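Local coordinates for protein, Family 18 Chitinase (Crocus vernus, PDB 3SIM) that probably hydrolyses the beta-1,4 glycosidic linkages of chitin, as a plant TIM-barrel enzyme of glycoside hydrolase family 18, at residues 97-102 and 134-139; 105-110 and 145-150; 112-117 and 152-157. All coordinates share one frame; numbering follows the deposited sequence.

Contact 1. Residues 97-102 and 134-139; sequences ASVDSW and KNTFAE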
loop_
_atom_site.group_PDB
_atom_site.type_symbol
_atom_site.label_atom_id
_atom_site.label_comp_id
_atom_site.label_asym_id
_atom_site.label_seq_id
_atom_site.Cartn_x
_atom_site.Cartn_y
_atom_site.Cartn_z
ATOM N N ALA A 97 1.562 -20.169 -12.217
ATOM C CA ALA A 97 1.607 -21.455 -12.898
ATOM C C ALA A 97 0.436 -22.394 -12.539
ATOM O O ALA A 97 -0.098 -23.046 -13.375
ATOM C CB ALA A 97 2.911 -22.108 -12.737
ATOM N N SER A 98 0.080 -22.394 -11.267
ATOM C CA SER A 98 -1.161 -22.904 -10.738
ATOM C C SER A 98 -1.462 -22.153 -9.456
ATOM O O SER A 98 -0.580 -21.672 -8.863
ATOM C CB SER A 98 -1.086 -24.395 -10.413
ATOM O OG SER A 98 -0.137 -24.689 -9.455
ATOM N N VAL A 99 -2.706 -22.162 -9.034
ATOM C CA VAL A 99 -3.060 -21.526 -7.796
ATOM C C VAL A 99 -2.343 -22.171 -6.598
ATOM O O VAL A 99 -1.831 -21.477 -5.767
ATOM C CB VAL A 99 -4.560 -21.504 -7.575
ATOM C CG1 VAL A 99 -4.876 -21.080 -6.235
ATOM C CG2 VAL A 99 -5.252 -20.621 -8.594
ATOM N N ASP A 100 -2.349 -23.495 -6.555
ATOM C CA ASP A 100 -1.820 -24.248 -5.448
ATOM C C ASP A 100 -0.337 -23.995 -5.341
ATOM O O ASP A 100 0.138 -23.770 -4.298
ATOM C CB ASP A 100 -2.060 -25.762 -5.586
ATOM C CG ASP A 100 -3.475 -26.237 -5.166
ATOM O OD1 ASP A 100 -4.245 -25.574 -4.501
ATOM O OD2 ASP A 100 -3.829 -27.334 -5.523
ATOM N N SER A 101 0.382 -24.058 -6.456
ATOM C CA SER A 101 1.816 -23.846 -6.467
ATOM C C SER A 101 2.266 -22.422 -6.108
ATOM O O SER A 101 3.170 -22.266 -5.393
ATOM C CB SER A 101 2.500 -24.387 -7.724
ATOM O OG SER A 101 2.258 -23.598 -8.803
ATOM N N TRP A 102 1.574 -21.417 -6.621
ATOM C CA TRP A 102 1.833 -20.019 -6.287
ATOM C C TRP A 102 1.628 -19.728 -4.794
ATOM O O TRP A 102 2.498 -19.287 -4.174
ATOM C CB TRP A 102 0.981 -19.057 -7.130
ATOM C CG TRP A 102 1.425 -17.668 -7.061
ATOM C CD1 TRP A 102 2.249 -17.040 -7.921
ATOM C CD2 TRP A 102 1.074 -16.703 -6.080
ATOM N NE1 TRP A 102 2.414 -15.769 -7.559
ATOM C CE2 TRP A 102 1.732 -15.537 -6.416
ATOM C CE3 TRP A 102 0.276 -16.708 -4.940
ATOM C CZ2 TRP A 102 1.644 -14.410 -5.658
ATOM C CZ3 TRP A 102 0.198 -15.556 -4.186
ATOM C CH2 TRP A 102 0.873 -14.435 -4.563
ATOM N N LYS A 134 -8.953 -12.717 -13.474
ATOM C CA LYS A 134 -9.445 -12.164 -12.207
ATOM C C LYS A 134 -9.679 -13.216 -11.120
ATOM O O LYS A 134 -9.434 -12.960 -9.981
ATOM C CB LYS A 134 -10.681 -11.275 -12.372
ATOM C CG LYS A 134 -11.919 -11.924 -12.963
ATOM C CD LYS A 134 -12.954 -10.955 -13.468
ATOM C CE LYS A 134 -14.109 -11.638 -14.178
ATOM N NZ LYS A 134 -15.078 -10.726 -14.700
ATOM N N ASN A 135 -10.215 -14.353 -11.500
ATOM C CA ASN A 135 -10.443 -15.417 -10.539
ATOM C C ASN A 135 -9.169 -16.038 -9.941
ATOM O O ASN A 135 -9.109 -16.299 -8.782
ATOM C CB ASN A 135 -11.440 -16.436 -11.079
ATOM C CG ASN A 135 -12.837 -15.853 -11.248
ATOM O OD1 ASN A 135 -13.270 -15.058 -10.487
ATOM N ND2 ASN A 135 -13.483 -16.237 -12.250
ATOM N N THR A 136 -8.180 -16.247 -10.796
ATOM C CA THR A 136 -6.881 -16.794 -10.442
ATOM C C THR A 136 -6.136 -15.895 -9.455
ATOM O O THR A 136 -5.665 -16.354 -8.469
ATOM C CB THR A 136 -5.987 -17.109 -11.725
ATOM O OG1 THR A 136 -6.560 -18.160 -12.499
ATOM C CG2 THR A 136 -4.590 -17.439 -11.338
ATOM N N PHE A 137 -6.140 -14.602 -9.744
ATOM C CA PHE A 137 -5.668 -13.537 -8.849
ATOM C C PHE A 137 -6.445 -13.480 -7.525
ATOM O O PHE A 137 -5.877 -13.454 -6.524
ATOM C CB PHE A 137 -5.803 -12.142 -9.547
ATOM C CG PHE A 137 -5.309 -10.956 -8.721
ATOM C CD1 PHE A 137 -3.960 -10.799 -8.388
ATOM C CD2 PHE A 137 -6.179 -10.017 -8.256
ATOM C CE1 PHE A 137 -3.573 -9.686 -7.624
ATOM C CE2 PHE A 137 -5.753 -8.976 -7.522
ATOM C CZ PHE A 137 -4.488 -8.785 -7.231
ATOM N N ALA A 138 -7.759 -13.502 -7.567
ATOM C CA ALA A 138 -8.551 -13.475 -6.364
ATOM C C ALA A 138 -8.282 -14.662 -5.421
ATOM O O ALA A 138 -8.141 -14.476 -4.277
ATOM C CB ALA A 138 -10.021 -13.370 -6.691
ATOM N N GLU A 139 -8.215 -15.846 -5.985
ATOM C CA GLU A 139 -7.914 -17.068 -5.287
ATOM C C GLU A 139 -6.509 -17.128 -4.695
ATOM O O GLU A 139 -6.421 -17.425 -3.578
ATOM C CB GLU A 139 -8.095 -18.289 -6.173
ATOM C CG GLU A 139 -9.428 -18.857 -6.291
ATOM C CD GLU A 139 -9.508 -20.026 -7.307
ATOM O OE1 GLU A 139 -8.781 -21.027 -7.161
ATOM O OE2 GLU A 139 -10.312 -19.902 -8.233
#
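Val99 faces Thr136 and Glu139 where two neighbouring helices of the TIM barrel's outer layer, 99-116 and 134-150, begin side by side. The valine points at the facing helix, with CG1 anti to the backbone N (chi1 170°) and CG2 beside that N, and both methyls come up to the Glu139 carboxylate. CG2 of Val99 meets CG2 of Thr136 methyl to methyl at 4.3 Å, a light touch. Glu139, extended beyond CG, crosses the valine at about a right angle and brings OE1 to 3.8 Å from Val99 CG2 and 4.0 Å from Val99 CG1. No hydrogen bond joins the two segments; what they share is van der Waals contact.

The inner side is the closely packed one: Trp102 is buried, its side chain touching Cys140 and Ile141 further along helix 134-150, with NE1 hydrogen-bonded to Asp38. Outward, Asp100 stands exposed at the solvent side and pairs in a salt bridge with Arg143, on whose side chain Val99 also packs. The hydroxyl of Thr136 is hydrogen-bonded to Asp133, and the methyl is the branch nearest the valine. Ser98 occupies the N-cap position of helix 99-116, and its OG is hydrogen-bonded to Ser101 OG at 2.7 Å.

Contact 2. Residues 105-110 and 145-150; sequences NAVTSL and ITTLKK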
loop_
_atom_site.group_PDB
_atom_site.type_symbol
_atom_site.label_atom_id
_atom_site.label_comp_id
_atom_site.label_asym_id
_atom_site.label_seq_id
_atom_site.Cartn_x
_atom_site.Cartn_y
_atom_site.Cartn_z
ATOM N N ASN A 105 4.400 -21.341 -2.561
ATOM C CA ASN A 105 5.610 -20.537 -2.646
ATOM C C ASN A 105 5.513 -19.180 -1.906
ATOM O O ASN A 105 6.418 -18.804 -1.237
ATOM C CB ASN A 105 6.074 -20.317 -4.078
ATOM C CG ASN A 105 6.551 -21.613 -4.792
ATOM O OD1 ASN A 105 7.051 -22.488 -4.194
ATOM N ND2 ASN A 105 6.384 -21.650 -6.073
ATOM N N ALA A 106 4.380 -18.506 -2.066
ATOM C CA ALA A 106 4.103 -17.234 -1.456
ATOM C C ALA A 106 4.062 -17.283 0.095
ATOM O O ALA A 106 4.679 -16.501 0.723
ATOM C CB ALA A 106 2.800 -16.664 -2.028
ATOM N N VAL A 107 3.357 -18.259 0.637
ATOM C CA VAL A 107 3.298 -18.472 2.056
ATOM C C VAL A 107 4.699 -18.773 2.631
ATOM O O VAL A 107 5.066 -18.170 3.542
ATOM C CB VAL A 107 2.215 -19.557 2.505
ATOM C CG1 VAL A 107 2.249 -19.805 3.948
ATOM C CG2 VAL A 107 0.792 -19.170 2.101
ATOM N N THR A 108 5.460 -19.649 2.027
ATOM C CA THR A 108 6.792 -19.931 2.548
ATOM C C THR A 108 7.743 -18.719 2.526
ATOM O O THR A 108 8.224 -18.328 3.517
ATOM C CB THR A 108 7.425 -21.089 1.756
ATOM O OG1 THR A 108 6.639 -22.255 1.910
ATOM C CG2 THR A 108 8.823 -21.322 2.204
ATOM N N SER A 109 7.866 -18.079 1.386
ATOM C CA SER A 109 8.723 -16.935 1.174
ATOM C C SER A 109 8.362 -15.661 1.965
ATOM O O SER A 109 9.174 -15.031 2.471
ATOM C CB SER A 109 8.875 -16.655 -0.344
ATOM O OG SER A 109 7.705 -16.338 -0.943
ATOM N N LEU A 110 7.097 -15.305 1.992
ATOM C CA LEU A 110 6.544 -14.185 2.767
ATOM C C LEU A 110 6.571 -14.380 4.267
ATOM O O LEU A 110 6.875 -13.500 4.955
ATOM C CB LEU A 110 5.210 -13.727 2.232
ATOM C CG LEU A 110 5.226 -13.073 0.839
ATOM C CD1 LEU A 110 3.864 -12.845 0.347
ATOM C CD2 LEU A 110 6.046 -11.830 0.766
ATOM N N ILE A 145 -3.647 -14.297 2.122
ATOM C CA ILE A 145 -3.991 -13.515 3.278
ATOM C C ILE A 145 -4.652 -14.368 4.381
ATOM O O ILE A 145 -4.251 -14.297 5.464
ATOM C CB ILE A 145 -4.887 -12.354 2.894
ATOM C CG1 ILE A 145 -4.151 -11.430 1.934
ATOM C CG2 ILE A 145 -5.436 -11.637 4.127
ATOM C CD1 ILE A 145 -5.001 -10.510 1.228
ATOM N N THR A 146 -5.584 -15.214 3.993
ATOM C CA THR A 146 -6.347 -16.054 4.881
ATOM C C THR A 146 -5.383 -16.970 5.649
ATOM O O THR A 146 -5.425 -16.985 6.835
ATOM C CB THR A 146 -7.455 -16.885 4.134
ATOM O OG1 THR A 146 -8.461 -16.049 3.572
ATOM C CG2 THR A 146 -8.103 -17.820 5.073
ATOM N N THR A 147 -4.452 -17.591 4.946
ATOM C CA THR A 147 -3.447 -18.455 5.561
ATOM C C THR A 147 -2.504 -17.768 6.535
ATOM O O THR A 147 -2.272 -18.242 7.582
ATOM C CB THR A 147 -2.556 -19.207 4.510
ATOM O OG1 THR A 147 -3.354 -20.032 3.714
ATOM C CG2 THR A 147 -1.505 -20.060 5.167
ATOM N N LEU A 148 -1.964 -16.640 6.124
ATOM C CA LEU A 148 -1.045 -15.876 6.902
ATOM C C LEU A 148 -1.727 -15.409 8.223
ATOM O O LEU A 148 -1.150 -15.561 9.238
ATOM C CB LEU A 148 -0.475 -14.722 6.088
ATOM C CG LEU A 148 0.550 -15.035 4.970
ATOM C CD1 LEU A 148 0.917 -13.763 4.306
ATOM C CD2 LEU A 148 1.728 -15.727 5.476
ATOM N N LYS A 149 -2.962 -14.932 8.134
ATOM C CA LYS A 149 -3.756 -14.556 9.294
ATOM C C LYS A 149 -4.041 -15.751 10.246
ATOM O O LYS A 149 -3.867 -15.636 11.407
ATOM C CB LYS A 149 -5.044 -13.828 8.873
ATOM C CG LYS A 149 -4.901 -12.376 8.394
ATOM C CD LYS A 149 -6.230 -11.664 8.284
ATOM C CE LYS A 149 -6.111 -10.159 7.907
ATOM N NZ LYS A 149 -7.287 -9.400 7.931
ATOM N N LYS A 150 -4.431 -16.872 9.687
ATOM C CA LYS A 150 -4.685 -18.098 10.439
ATOM C C LYS A 150 -3.448 -18.642 11.190
ATOM O O LYS A 150 -3.576 -18.940 12.291
ATOM C CB LYS A 150 -5.373 -19.132 9.574
ATOM C CG LYS A 150 -5.579 -20.504 10.106
ATOM C CD LYS A 150 -6.141 -21.408 9.019
ATOM C CE LYS A 150 -5.076 -22.016 8.197
ATOM N NZ LYS A 150 -5.280 -22.148 6.745
#
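The carbonyl oxygen of Asn105 is gripped twice by Ser109, one turn further along helix 99-116. Ser109 OG donates to Asn105 O at 2.8 Å and Ser109 N donates to the same Asn105 O at 3.1 Å, the two arriving from opposite faces of the carbonyl plane. The hydroxyl approaches at a C=O...OG angle of 134°, tilted 30° from that plane. Ser109 OG is also bonded to Phe52 N, and the amide of Asn105 is held by Asn49 O and Lys51 NZ, so this flank of the helix is tied to the loop around residues 49-52.

The flank that meets helix 134-150 is apolar. Val107 points at Thr147 and the two side chains cross at about a right angle. Thr147 CG2 is almost equidistant from the valine's two methyls, 3.9 Å from Val107 CG2 and 4.0 Å from Val107 CG1. With chi1 at -61°, CG2 of the threonine is anti to the backbone N and faces the valine, while OG1 sits beside that N and bonds to Arg143 O in the preceding turn; the polar end is thus satisfied within its helix. Leu148 leaves its backbone alongside the contact, but its end swings inward, and CD2 of Leu148 approaches CG1 of Val107 at 4.4 Å. Leu110 also points toward the facing segment, without coming as close. The backbones approach to 7.0 Å between CA of Val107 and CA of Leu148.

Deeper in the interface Leu144 of helix 134-150 receives Ala106, Val107 and Leu110 together, while Ile145 packs on Ala179 in the loop before strand 182-184, on another side of helix 134-150.

Contact 3. Residues 112-117 and 152-157; sequences RIIQRY and GVISFA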
loop_
_atom_site.group_PDB
_atom_site.type_symbol
_atom_site.label_atom_id
_atom_site.label_comp_id
_atom_site.label_asym_id
_atom_site.label_seq_id
_atom_site.Cartn_x
_atom_site.Cartn_y
_atom_site.Cartn_z
ATOM N N ARG A 112 8.768 -16.166 5.883
ATOM C CA ARG A 112 10.170 -15.871 6.178
ATOM C C ARG A 112 10.506 -14.367 6.200
ATOM O O ARG A 112 11.092 -13.910 7.107
ATOM C CB ARG A 112 11.135 -16.577 5.191
ATOM C CG ARG A 112 12.598 -16.272 5.451
ATOM C CD ARG A 112 13.595 -16.741 4.390
ATOM N NE ARG A 112 14.902 -16.246 4.693
ATOM C CZ ARG A 112 15.355 -15.087 4.298
ATOM N NH1 ARG A 112 14.603 -14.341 3.536
ATOM N NH2 ARG A 112 16.524 -14.674 4.651
ATOM N N ILE A 113 10.094 -13.624 5.195
ATOM C CA ILE A 113 10.348 -12.200 5.158
ATOM C C ILE A 113 9.656 -11.448 6.326
ATOM O O ILE A 113 10.258 -10.649 6.967
ATOM C CB ILE A 113 9.984 -11.561 3.755
ATOM C CG1 ILE A 113 10.986 -11.943 2.656
ATOM C CG2 ILE A 113 9.916 -10.050 3.796
ATOM C CD1 ILE A 113 10.502 -11.835 1.312
ATOM N N ILE A 114 8.401 -11.755 6.559
ATOM C CA ILE A 114 7.617 -11.108 7.569
ATOM C C ILE A 114 8.199 -11.344 8.964
ATOM O O ILE A 114 8.384 -10.418 9.651
ATOM C CB ILE A 114 6.127 -11.546 7.511
ATOM C CG1 ILE A 114 5.442 -10.968 6.271
ATOM C CG2 ILE A 114 5.427 -11.190 8.777
ATOM C CD1 ILE A 114 4.172 -11.580 5.942
ATOM N N GLN A 115 8.530 -12.585 9.297
ATOM C CA GLN A 115 9.174 -12.920 10.580
ATOM C C GLN A 115 10.549 -12.266 10.726
ATOM O O GLN A 115 10.841 -11.695 11.686
ATOM C CB GLN A 115 9.242 -14.445 10.828
ATOM C CG GLN A 115 7.901 -15.160 10.860
ATOM C CD GLN A 115 7.994 -16.680 10.995
ATOM O OE1 GLN A 115 8.935 -17.281 10.589
ATOM N NE2 GLN A 115 7.010 -17.264 11.563
ATOM N N ARG A 116 11.352 -12.338 9.689
ATOM C CA ARG A 116 12.669 -11.753 9.696
ATOM C C ARG A 116 12.700 -10.234 9.885
ATOM O O ARG A 116 13.500 -9.784 10.613
ATOM C CB ARG A 116 13.512 -12.165 8.483
ATOM C CG ARG A 116 14.997 -11.958 8.680
ATOM C CD ARG A 116 15.823 -12.453 7.498
ATOM N NE ARG A 116 16.158 -11.413 6.551
ATOM C CZ ARG A 116 17.074 -10.499 6.763
ATOM N NH1 ARG A 116 17.354 -9.631 5.880
ATOM N NH2 ARG A 116 17.742 -10.500 7.870
ATOM N N TYR A 117 11.808 -9.490 9.242
ATOM C CA TYR A 117 11.757 -8.042 9.369
ATOM C C TYR A 117 10.874 -7.548 10.560
ATOM O O TYR A 117 10.708 -6.373 10.769
ATOM C CB TYR A 117 11.398 -7.345 8.050
ATOM C CG TYR A 117 12.501 -7.356 6.978
ATOM C CD1 TYR A 117 12.751 -8.473 6.232
ATOM C CD2 TYR A 117 13.249 -6.238 6.724
ATOM C CE1 TYR A 117 13.755 -8.479 5.270
ATOM C CE2 TYR A 117 14.201 -6.219 5.772
ATOM C CZ TYR A 117 14.468 -7.337 5.048
ATOM O OH TYR A 117 15.416 -7.310 4.117
ATOM N N GLY A 152 -1.070 -16.965 12.322
ATOM C CA GLY A 152 -0.676 -15.861 13.167
ATOM C C GLY A 152 0.489 -14.984 12.710
ATOM O O GLY A 152 1.039 -14.298 13.487
ATOM N N VAL A 153 0.884 -15.096 11.456
ATOM C CA VAL A 153 1.949 -14.325 10.840
ATOM C C VAL A 153 1.708 -12.794 10.655
ATOM O O VAL A 153 2.596 -12.027 10.765
ATOM C CB VAL A 153 2.452 -14.997 9.522
ATOM C CG1 VAL A 153 3.636 -14.281 9.000
ATOM C CG2 VAL A 153 2.760 -16.453 9.756
ATOM N N ILE A 154 0.487 -12.424 10.326
ATOM C CA ILE A 154 0.055 -11.040 10.199
ATOM C C ILE A 154 -1.209 -10.713 10.975
ATOM O O ILE A 154 -2.046 -11.513 11.142
ATOM C CB ILE A 154 -0.124 -10.589 8.718
ATOM C CG1 ILE A 154 -1.349 -11.254 8.072
ATOM C CG2 ILE A 154 1.114 -10.770 7.933
ATOM C CD1 ILE A 154 -1.500 -11.047 6.675
ATOM N N SER A 155 -1.251 -9.515 11.505
ATOM C CA SER A 155 -2.453 -8.830 11.987
ATOM C C SER A 155 -3.486 -8.240 10.992
ATOM O O SER A 155 -4.666 -8.363 11.192
ATOM C CB SER A 155 -2.091 -7.768 12.978
ATOM O OG SER A 155 -1.601 -8.356 14.109
ATOM N N PHE A 156 -2.976 -7.538 9.988
ATOM C CA PHE A 156 -3.764 -6.849 8.997
ATOM C C PHE A 156 -3.328 -7.020 7.543
ATOM O O PHE A 156 -2.217 -7.388 7.243
ATOM C CB PHE A 156 -3.898 -5.341 9.332
ATOM C CG PHE A 156 -2.611 -4.579 9.275
ATOM C CD1 PHE A 156 -1.744 -4.551 10.336
ATOM C CD2 PHE A 156 -2.269 -3.863 8.156
ATOM C CE1 PHE A 156 -0.565 -3.862 10.269
ATOM C CE2 PHE A 156 -1.120 -3.170 8.101
ATOM C CZ PHE A 156 -0.264 -3.169 9.161
ATOM N N ALA A 157 -4.274 -6.742 6.674
ATOM C CA ALA A 157 -4.097 -6.651 5.241
ATOM C C ALA A 157 -4.918 -5.551 4.535
ATOM O O ALA A 157 -6.041 -5.326 4.858
ATOM C CB ALA A 157 -4.345 -7.960 4.618
#
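The loop that carries the chain from helix 134-150 into barrel strand 156-159 packs here against the last turns of helix 99-116. The helix before it ends in a Schellman motif, where Gly152 takes a positive phi of 74° and turns the chain so that Val153 and Ile154 follow at once.

Ile114 bridges both. Its CG2 touches Val153 twice, at 3.6 Å from the side-chain atom CG1 and also 3.6 Å from the backbone oxygen Val153 O. With CG1 of Ile114 anti to the carbonyl carbon (chi1 -71°), the longer branch runs beside the backbone N, and its CD1 reaches CG2 of Ile154 at 3.7 Å. The valine turns its own CG1, rather than CG2, to the isoleucine. An alanine in place of Ile114 lacks both branches, which would probably open a gap between helix and loop and leave the methyls of Val153 and Ile154 without their partner.

Ile122 of strand 121-125 takes the side chains of Ile114, Ile154 and Ala157, and pairs with Phe156 through the backbone, so the helix, the loop and the two parallel strands meet around it.

All three contacts follow helix 99-116 from its start to its end. Contacts 1 and 2 pair it with helix 134-150, about 13 Å apart between centres; contact 3 pairs it with the chain that leaves that helix for strand 156-159. Burial rises in the same order, from the surface touch of contact 1, through the partly buried contact 2, to the buried contact 3. The chemistry follows: a carboxylate shares the first, a threonine methyl the second, and isoleucine and valine branches make up most of the third. Contacts 2 and 3 also meet directly, Leu148 O lying 3.0 Å from Val153 N in a probable hydrogen bond, while Ile145 packs on Ala157.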